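Local coordinates for borrelidin polyketide synthase, type I (Streptomyces parvulus, PDB 6OBT), which probably catalyses the dehydration of beta-hydroxyacyl intermediates during assembly of the polyketide borrelidin, at residues Ala71-Leu76 / Pro194-Leu199. Numbering follows the deposited sequence.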
loop_
_atom_site.group_PDB
_atom_site.type_symbol
_atom_site.label_atom_id
_atom_site.label_comp_id
_atom_site.label_asym_id
_atom_site.label_seq_id
_atom_site.Cartn_x
_atom_site.Cartn_y
_atom_site.Cartn_z
ATOM N N ALA A 71 13.187 11.142 20.432
ATOM C CA ALA A 71 13.076 12.286 21.327
ATOM C C ALA A 71 14.416 12.975 21.547
ATOM O O ALA A 71 14.455 14.055 22.151
ATOM C CB ALA A 71 12.486 11.860 22.672
ATOM N N ASP A 72 15.507 12.377 21.081
ATOM C CA ASP A 72 16.839 12.958 21.197
ATOM C C ASP A 72 17.117 14.035 20.149
ATOM O O ASP A 72 18.231 14.572 20.117
ATOM C CB ASP A 72 17.893 11.849 21.087
ATOM C CG ASP A 72 17.952 10.969 22.322
ATOM O OD1 ASP A 72 18.684 9.961 22.305
ATOM O OD2 ASP A 72 17.281 11.287 23.325
ATOM N N HIS A 73 16.169 14.327 19.261
ATOM C CA HIS A 73 16.284 15.411 18.285
ATOM C C HIS A 73 15.180 16.443 18.546
ATOM O O HIS A 73 14.108 16.358 17.956
ATOM C CB HIS A 73 16.194 14.871 16.881
ATOM C CG HIS A 73 16.470 15.892 15.822
ATOM N ND1 HIS A 73 15.471 16.630 15.221
ATOM C CD2 HIS A 73 17.631 16.282 15.240
ATOM C CE1 HIS A 73 16.008 17.446 14.329
ATOM N NE2 HIS A 73 17.316 17.252 14.319
ATOM N N GLN A 74 15.471 17.436 19.371
ATOM C CA GLN A 74 14.477 18.412 19.814
ATOM C C GLN A 74 14.987 19.808 19.498
ATOM O O GLN A 74 16.082 20.184 19.935
ATOM C CB GLN A 74 14.201 18.248 21.303
ATOM C CG GLN A 74 13.233 19.271 21.894
ATOM C CD GLN A 74 13.366 19.335 23.388
ATOM O OE1 GLN A 74 12.770 18.535 24.106
ATOM N NE2 GLN A 74 14.196 20.257 23.869
ATOM N N VAL A 75 14.209 20.569 18.730
ATOM C CA VAL A 75 14.565 21.935 18.358
ATOM C C VAL A 75 13.504 22.866 18.922
ATOM O O VAL A 75 12.309 22.713 18.619
ATOM C CB VAL A 75 14.714 22.114 16.837
ATOM C CG1 VAL A 75 13.454 21.744 16.122
ATOM C CG2 VAL A 75 15.115 23.548 16.508
ATOM N N LEU A 76 13.944 23.815 19.749
ATOM C CA LEU A 76 13.074 24.821 20.366
ATOM C C LEU A 76 11.909 24.155 21.094
ATOM O O LEU A 76 10.757 24.583 20.996
ATOM C CB LEU A 76 12.579 25.828 19.327
ATOM C CG LEU A 76 13.638 26.617 18.556
ATOM C CD1 LEU A 76 12.974 27.610 17.612
ATOM C CD2 LEU A 76 14.576 27.329 19.519
ATOM N N PRO A 194 21.177 11.763 23.717
ATOM C CA PRO A 194 22.256 10.755 23.647
ATOM C C PRO A 194 22.498 10.156 22.274
ATOM O O PRO A 194 23.649 10.053 21.839
ATOM C CB PRO A 194 21.779 9.698 24.652
ATOM C CG PRO A 194 20.986 10.464 25.649
ATOM C CD PRO A 194 20.298 11.562 24.884
ATOM N N GLN A 195 21.444 9.748 21.569
ATOM C CA GLN A 195 21.656 9.060 20.301
ATOM C C GLN A 195 22.175 9.974 19.201
ATOM O O GLN A 195 22.633 9.469 18.168
ATOM C CB GLN A 195 20.356 8.393 19.849
ATOM C CG GLN A 195 20.087 7.081 20.545
ATOM C CD GLN A 195 20.715 5.900 19.839
ATOM O OE1 GLN A 195 21.714 6.034 19.124
ATOM N NE2 GLN A 195 20.138 4.729 20.043
ATOM N N PHE A 196 22.106 11.297 19.385
ATOM C CA PHE A 196 22.570 12.233 18.371
ATOM C C PHE A 196 23.891 12.904 18.728
ATOM O O PHE A 196 24.486 13.552 17.860
ATOM C CB PHE A 196 21.505 13.317 18.106
ATOM C CG PHE A 196 20.325 12.824 17.271
ATOM C CD1 PHE A 196 20.214 13.162 15.934
ATOM C CD2 PHE A 196 19.332 12.047 17.845
ATOM C CE1 PHE A 196 19.141 12.711 15.160
ATOM C CE2 PHE A 196 18.233 11.591 17.078
ATOM C CZ PHE A 196 18.159 11.921 15.727
ATOM N N ARG A 197 24.381 12.753 19.963
ATOM C CA ARG A 197 25.627 13.410 20.382
ATOM C C ARG A 197 26.811 12.544 19.954
ATOM O O ARG A 197 27.493 11.893 20.754
ATOM C CB ARG A 197 25.651 13.667 21.882
ATOM C CG ARG A 197 24.541 14.611 22.362
ATOM C CD ARG A 197 24.774 15.135 23.771
ATOM N NE ARG A 197 24.710 14.108 24.811
ATOM C CZ ARG A 197 23.680 13.925 25.634
ATOM N NH1 ARG A 197 22.597 14.689 25.537
ATOM N NH2 ARG A 197 23.727 12.972 26.559
ATOM N N CYS A 198 27.071 12.592 18.656
ATOM C CA CYS A 198 28.006 11.687 18.017
ATOM C C CYS A 198 29.337 12.332 17.699
ATOM O O CYS A 198 30.299 11.612 17.418
ATOM C CB CYS A 198 27.408 11.152 16.724
ATOM S SG CYS A 198 26.056 10.006 17.047
ATOM N N LEU A 199 29.413 13.659 17.703
ATOM C CA LEU A 199 30.675 14.320 17.397
ATOM C C LEU A 199 31.697 14.061 18.503
ATOM O O LEU A 199 31.430 14.320 19.680
ATOM C CB LEU A 199 30.460 15.823 17.224
ATOM C CG LEU A 199 31.784 16.593 17.095
ATOM C CD1 LEU A 199 32.595 16.109 15.901
ATOM C CD2 LEU A 199 31.533 18.080 16.984
#
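With CG anti to its carbonyl carbon (chi1 -73°), Asp-72 sends its carboxylate to the loop 194-199, whereas His-73, its CG anti to the backbone N (chi1 -173°), sets its imidazole oblique to the Phe-196 ring. Two sequence motifs of polyketide synthase dehydratases, which have a double hotdog fold, meet here: HxxxGxxxxP, begun by His-73, and GYxYGPxF, ended by Phe-196. Strands 73-75 and 190-192 pair antiparallel, and the contact continues past that pairing into the loop. The backbone N of Gln-195 donates a nearly straight hydrogen bond to Asp-72 OD1 (2.9 Å, 169°), reaching the oxygen from above the carboxylate plane. The Pro-194 side chain crosses that of Asp-72 at about a right angle, its CD 3.4 Å from Asp-72 OD2. The Phe-196 ring is bordered by both residues: Asp-72 CB lies at its edge, 3.6 Å from CD2, and His-73 CB sits over one face in a CH-pi contact, 4.0 Å from the centroid. His-73 ND1 is hydrogen-bonded to Leu-80 O, and both aromatic side chains touch Asp-232, on helix 228-236; by analogy with related dehydratases, His-73 and Asp-232 are probably the catalytic pair. On the imidazole, CD2 comes nearest the phenyl ring, 3.9 Å from Phe-196 CE1.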